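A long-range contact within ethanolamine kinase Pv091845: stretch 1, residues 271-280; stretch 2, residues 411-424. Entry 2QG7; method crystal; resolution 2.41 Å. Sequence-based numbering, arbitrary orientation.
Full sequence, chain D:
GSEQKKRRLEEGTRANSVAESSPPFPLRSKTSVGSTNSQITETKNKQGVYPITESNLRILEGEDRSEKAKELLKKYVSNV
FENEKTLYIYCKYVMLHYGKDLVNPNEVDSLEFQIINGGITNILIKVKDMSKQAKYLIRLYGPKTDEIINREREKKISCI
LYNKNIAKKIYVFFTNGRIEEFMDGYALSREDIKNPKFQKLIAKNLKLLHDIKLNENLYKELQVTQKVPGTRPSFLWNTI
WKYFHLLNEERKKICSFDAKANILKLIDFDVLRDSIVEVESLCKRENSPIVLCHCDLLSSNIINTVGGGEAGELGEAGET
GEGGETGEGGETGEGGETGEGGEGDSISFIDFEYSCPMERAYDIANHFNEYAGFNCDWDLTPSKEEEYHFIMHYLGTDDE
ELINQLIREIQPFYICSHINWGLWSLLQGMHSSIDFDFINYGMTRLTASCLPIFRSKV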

# COMPACT_ATOMS: atom_id res chain seq x y z
N VAL D 271 8.55 10.31 18.63
CA VAL D 271 8.42 8.86 18.74
C VAL D 271 9.30 8.14 17.69
O VAL D 271 9.81 7.02 17.92
CB VAL D 271 6.93 8.40 18.62
CG1 VAL D 271 6.79 6.89 18.61
CG2 VAL D 271 6.10 9.00 19.76
N LEU D 272 9.47 8.79 16.54
CA LEU D 272 10.34 8.28 15.53
C LEU D 272 11.80 8.35 16.02
O LEU D 272 12.54 7.37 15.88
CB LEU D 272 10.13 9.03 14.20
CG LEU D 272 10.97 8.62 12.97
CD1 LEU D 272 10.76 7.15 12.54
CD2 LEU D 272 10.71 9.57 11.83
N ARG D 273 12.18 9.51 16.59
CA ARG D 273 13.49 9.71 17.21
C ARG D 273 13.78 8.66 18.25
O ARG D 273 14.86 8.12 18.28
CB ARG D 273 13.60 11.08 17.87
CG ARG D 273 15.02 11.52 18.24
CD ARG D 273 15.06 12.92 18.87
NE ARG D 273 14.63 14.02 17.99
CZ ARG D 273 13.42 14.60 18.07
NH1 ARG D 273 13.08 15.59 17.24
NH2 ARG D 273 12.53 14.19 18.97
N ASP D 274 12.80 8.34 19.08
CA ASP D 274 12.92 7.30 20.09
C ASP D 274 13.07 5.90 19.51
O ASP D 274 13.75 5.05 20.07
CB ASP D 274 11.68 7.29 20.99
CG ASP D 274 11.63 8.46 21.96
OD1 ASP D 274 12.59 9.28 21.98
OD2 ASP D 274 10.64 8.57 22.73
N SER D 275 12.36 5.66 18.41
CA SER D 275 12.34 4.37 17.74
C SER D 275 13.66 4.06 17.04
O SER D 275 14.09 2.93 17.01
CB SER D 275 11.23 4.35 16.71
OG SER D 275 9.98 4.14 17.36
N ILE D 276 14.27 5.08 16.45
CA ILE D 276 15.58 4.93 15.82
C ILE D 276 16.70 4.66 16.85
O ILE D 276 17.56 3.80 16.64
CB ILE D 276 15.94 6.14 14.94
CG1 ILE D 276 14.94 6.28 13.80
CG2 ILE D 276 17.39 5.99 14.41
CD1 ILE D 276 15.06 7.57 13.06
N VAL D 277 16.65 5.41 17.96
CA VAL D 277 17.48 5.16 19.13
C VAL D 277 17.29 3.72 19.64
O VAL D 277 18.26 3.02 19.91
CB VAL D 277 17.21 6.21 20.26
CG1 VAL D 277 17.84 5.78 21.55
CG2 VAL D 277 17.73 7.56 19.87
N GLU D 278 16.04 3.28 19.76
CA GLU D 278 15.76 1.90 20.18
C GLU D 278 16.29 0.82 19.21
O GLU D 278 16.73 -0.25 19.66
CB GLU D 278 14.25 1.71 20.35
CG GLU D 278 13.86 0.44 21.06
CD GLU D 278 12.35 0.30 21.30
OE1 GLU D 278 11.55 0.99 20.62
OE2 GLU D 278 11.95 -0.53 22.17
N VAL D 279 16.19 1.08 17.90
CA VAL D 279 16.62 0.12 16.89
C VAL D 279 18.15 0.08 16.84
O VAL D 279 18.72 -1.02 16.89
CB VAL D 279 15.96 0.38 15.49
CG1 VAL D 279 16.54 -0.52 14.45
CG2 VAL D 279 14.48 0.05 15.56
N GLU D 280 18.77 1.27 16.81
CA GLU D 280 20.23 1.43 16.89
C GLU D 280 20.86 0.66 18.02
O GLU D 280 21.83 -0.06 17.80
CB GLU D 280 20.61 2.90 17.04
CG GLU D 280 22.06 3.18 16.77
CD GLU D 280 22.33 4.66 16.62
OE1 GLU D 280 21.35 5.43 16.54
OE2 GLU D 280 23.52 5.08 16.59
N GLN D 411 18.28 -10.28 12.78
CA GLN D 411 16.85 -10.22 13.13
C GLN D 411 16.32 -8.79 13.44
O GLN D 411 15.30 -8.39 12.92
CB GLN D 411 16.56 -11.25 14.24
CG GLN D 411 15.33 -12.04 14.05
CD GLN D 411 15.33 -12.87 12.82
OE1 GLN D 411 14.30 -13.01 12.14
NE2 GLN D 411 16.47 -13.48 12.54
N PRO D 412 17.04 -7.99 14.25
CA PRO D 412 16.59 -6.61 14.40
C PRO D 412 16.91 -5.65 13.23
O PRO D 412 16.49 -4.48 13.27
CB PRO D 412 17.37 -6.14 15.63
CG PRO D 412 18.64 -6.97 15.62
CD PRO D 412 18.26 -8.30 15.05
N PHE D 413 17.70 -6.08 12.24
CA PHE D 413 18.08 -5.22 11.12
C PHE D 413 16.96 -5.16 10.07
O PHE D 413 16.99 -4.30 9.19
CB PHE D 413 19.40 -5.68 10.47
CG PHE D 413 20.61 -5.38 11.30
CD1 PHE D 413 21.01 -6.26 12.31
CD2 PHE D 413 21.34 -4.22 11.08
CE1 PHE D 413 22.10 -5.99 13.06
CE2 PHE D 413 22.48 -3.92 11.85
CZ PHE D 413 22.84 -4.79 12.84
N TYR D 414 16.00 -6.08 10.18
CA TYR D 414 14.80 -6.03 9.38
C TYR D 414 14.07 -4.68 9.53
O TYR D 414 13.77 -3.98 8.53
CB TYR D 414 13.90 -7.15 9.82
CG TYR D 414 14.10 -8.46 9.12
CD1 TYR D 414 13.51 -8.69 7.87
CD2 TYR D 414 14.84 -9.50 9.73
CE1 TYR D 414 13.65 -9.89 7.23
CE2 TYR D 414 14.99 -10.74 9.08
CZ TYR D 414 14.38 -10.92 7.84
OH TYR D 414 14.50 -12.10 7.18
N ILE D 415 13.80 -4.32 10.79
CA ILE D 415 13.22 -3.03 11.15
C ILE D 415 14.10 -1.84 10.80
O ILE D 415 13.61 -0.77 10.45
CB ILE D 415 12.87 -2.93 12.66
CG1 ILE D 415 11.80 -3.99 13.03
CG2 ILE D 415 12.31 -1.53 12.99
CD1 ILE D 415 11.91 -4.31 14.52
N CYS D 416 15.39 -2.03 10.96
CA CYS D 416 16.38 -1.02 10.60
C CYS D 416 16.35 -0.67 9.06
O CYS D 416 16.43 0.48 8.64
CB CYS D 416 17.76 -1.56 11.01
SG CYS D 416 19.05 -0.39 10.72
N SER D 417 16.25 -1.70 8.26
CA SER D 417 16.06 -1.60 6.83
C SER D 417 14.72 -0.90 6.45
O SER D 417 14.68 -0.10 5.53
CB SER D 417 16.09 -3.02 6.27
OG SER D 417 15.71 -3.03 4.93
N HIS D 418 13.63 -1.20 7.18
CA HIS D 418 12.36 -0.46 7.03
C HIS D 418 12.46 1.04 7.30
O HIS D 418 11.93 1.85 6.55
CB HIS D 418 11.28 -1.07 7.92
CG HIS D 418 10.87 -2.44 7.52
ND1 HIS D 418 10.60 -2.78 6.21
CD2 HIS D 418 10.69 -3.56 8.26
CE1 HIS D 418 10.24 -4.06 6.15
NE2 HIS D 418 10.29 -4.55 7.38
N ILE D 419 13.11 1.41 8.39
CA ILE D 419 13.26 2.80 8.73
C ILE D 419 14.13 3.54 7.73
O ILE D 419 13.79 4.64 7.30
CB ILE D 419 13.77 2.96 10.19
CG1 ILE D 419 12.72 2.39 11.15
CG2 ILE D 419 14.10 4.42 10.48
CD1 ILE D 419 13.16 2.22 12.64
N ASN D 420 15.24 2.93 7.37
CA ASN D 420 16.15 3.50 6.37
C ASN D 420 15.44 3.82 5.06
O ASN D 420 15.56 4.93 4.53
CB ASN D 420 17.35 2.55 6.12
CG ASN D 420 18.38 3.15 5.18
OD1 ASN D 420 19.14 4.05 5.55
ND2 ASN D 420 18.40 2.68 3.94
N TRP D 421 14.73 2.86 4.50
CA TRP D 421 14.11 3.06 3.21
C TRP D 421 12.79 3.81 3.27
O TRP D 421 12.39 4.39 2.27
CB TRP D 421 13.96 1.75 2.44
CG TRP D 421 15.31 1.27 1.95
CD1 TRP D 421 16.03 0.22 2.43
CD2 TRP D 421 16.13 1.87 0.93
NE1 TRP D 421 17.21 0.11 1.76
CE2 TRP D 421 17.31 1.12 0.85
CE3 TRP D 421 15.98 2.99 0.08
CZ2 TRP D 421 18.34 1.41 -0.06
CZ3 TRP D 421 17.01 3.29 -0.82
CH2 TRP D 421 18.17 2.51 -0.88
N GLY D 422 12.12 3.78 4.44
CA GLY D 422 11.02 4.69 4.72
C GLY D 422 11.39 6.16 4.64
O GLY D 422 10.66 6.93 4.06
N LEU D 423 12.51 6.56 5.26
CA LEU D 423 12.89 7.94 5.35
C LEU D 423 13.51 8.39 4.05
O LEU D 423 13.32 9.53 3.65
CB LEU D 423 13.88 8.16 6.47
CG LEU D 423 13.54 7.85 7.92
CD1 LEU D 423 14.78 8.01 8.80
CD2 LEU D 423 12.32 8.66 8.43
N TRP D 424 14.26 7.51 3.40
CA TRP D 424 14.79 7.80 2.08
C TRP D 424 13.66 8.11 1.09
O TRP D 424 13.71 9.09 0.35
CB TRP D 424 15.59 6.58 1.56
CG TRP D 424 16.10 6.74 0.18
CD1 TRP D 424 17.25 7.37 -0.21
CD2 TRP D 424 15.46 6.28 -1.02
NE1 TRP D 424 17.39 7.29 -1.58
CE2 TRP D 424 16.29 6.65 -2.11
CE3 TRP D 424 14.26 5.59 -1.29
CZ2 TRP D 424 15.96 6.38 -3.44
CZ3 TRP D 424 13.92 5.32 -2.58
CH2 TRP D 424 14.81 5.69 -3.67

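Two helices of one chain meet here, joined by residues at least 133 positions apart in sequence. Residues 271-280 are helical throughout and belong to a longer helix. The second stretch is helical through most of its length and continues beyond Trp 424. The helix axes approach to 10.0 Å, and their N-to-C directions differ by 142°. The helices therefore run in roughly opposite directions but cross obliquely. Contacts climb one helix as they descend the other: Leu 272 meets Leu 423, Ile 276 meets Ile 419, and Val 279 meets Cys 416 and Ile 415. The backbones are closer at the Val 279 end, where CA of Val 279 lies 6.4 Å from CA of Cys 416. CA of Ile 276 and CA of Ile 419 are 7.8 Å apart.

Backbone hydrogen bonds stay within each helix. In the first, Ile 276 N donates to Leu 272 O at 2.9 Å. In the second, Leu 423 N donates to Ile 419 O at 3.1 Å. These i to i+4 bonds satisfy the main chain locally and bring residues three or four apart onto one face. Ser 275 adds a side-chain bond of the same reach: Ser 275 OG donates to Val 271 O at 2.9 Å. No hydrogen bond crosses between the stretches.

The contact between them is apolar. Val 279 is its most heavily covered residue. Its CA-to-CB bond points toward the second helix, and its two methyls spread over several partners. Val 279 CG2 lies 3.7 Å from Ile 415 CG2 and 3.9 Å from Ile 419 CD1. Val 279 CG1 lies 3.8 Å from Cys 416 CB, and it also touches the backbone, 4.1 Å from Pro 412 O. The nearest atom of Cys 416 to Val 279 is CB.

Ile 419 sits between Val 279 and Ile 276. Ile 419 CG2 is 3.9 Å from Ile 276 CG1, while Ile 419 CD1 reaches Val 279. The CA-to-CB bond of Ile 276 points sideways, but the end of its side chain comes nearer the other helix. Ile 276 CD1 lies 4.3 Å from Leu 423 CD1, a looser contact.

Leu 272 and Leu 423 close the far end. The CA-to-CB bonds of both point toward the other helix, and CD2 of Leu 272 meets CD2 of Leu 423 at 3.9 Å. The side-chain contacts across the stretches are between carbons, apart from that of Val 279 with Pro 412 O. Branched aliphatic side chains dominate the seam, and 318 Å² of surface is buried between the stretches, both sides summed. The contact is one of apolar packing, with no polar bond across it.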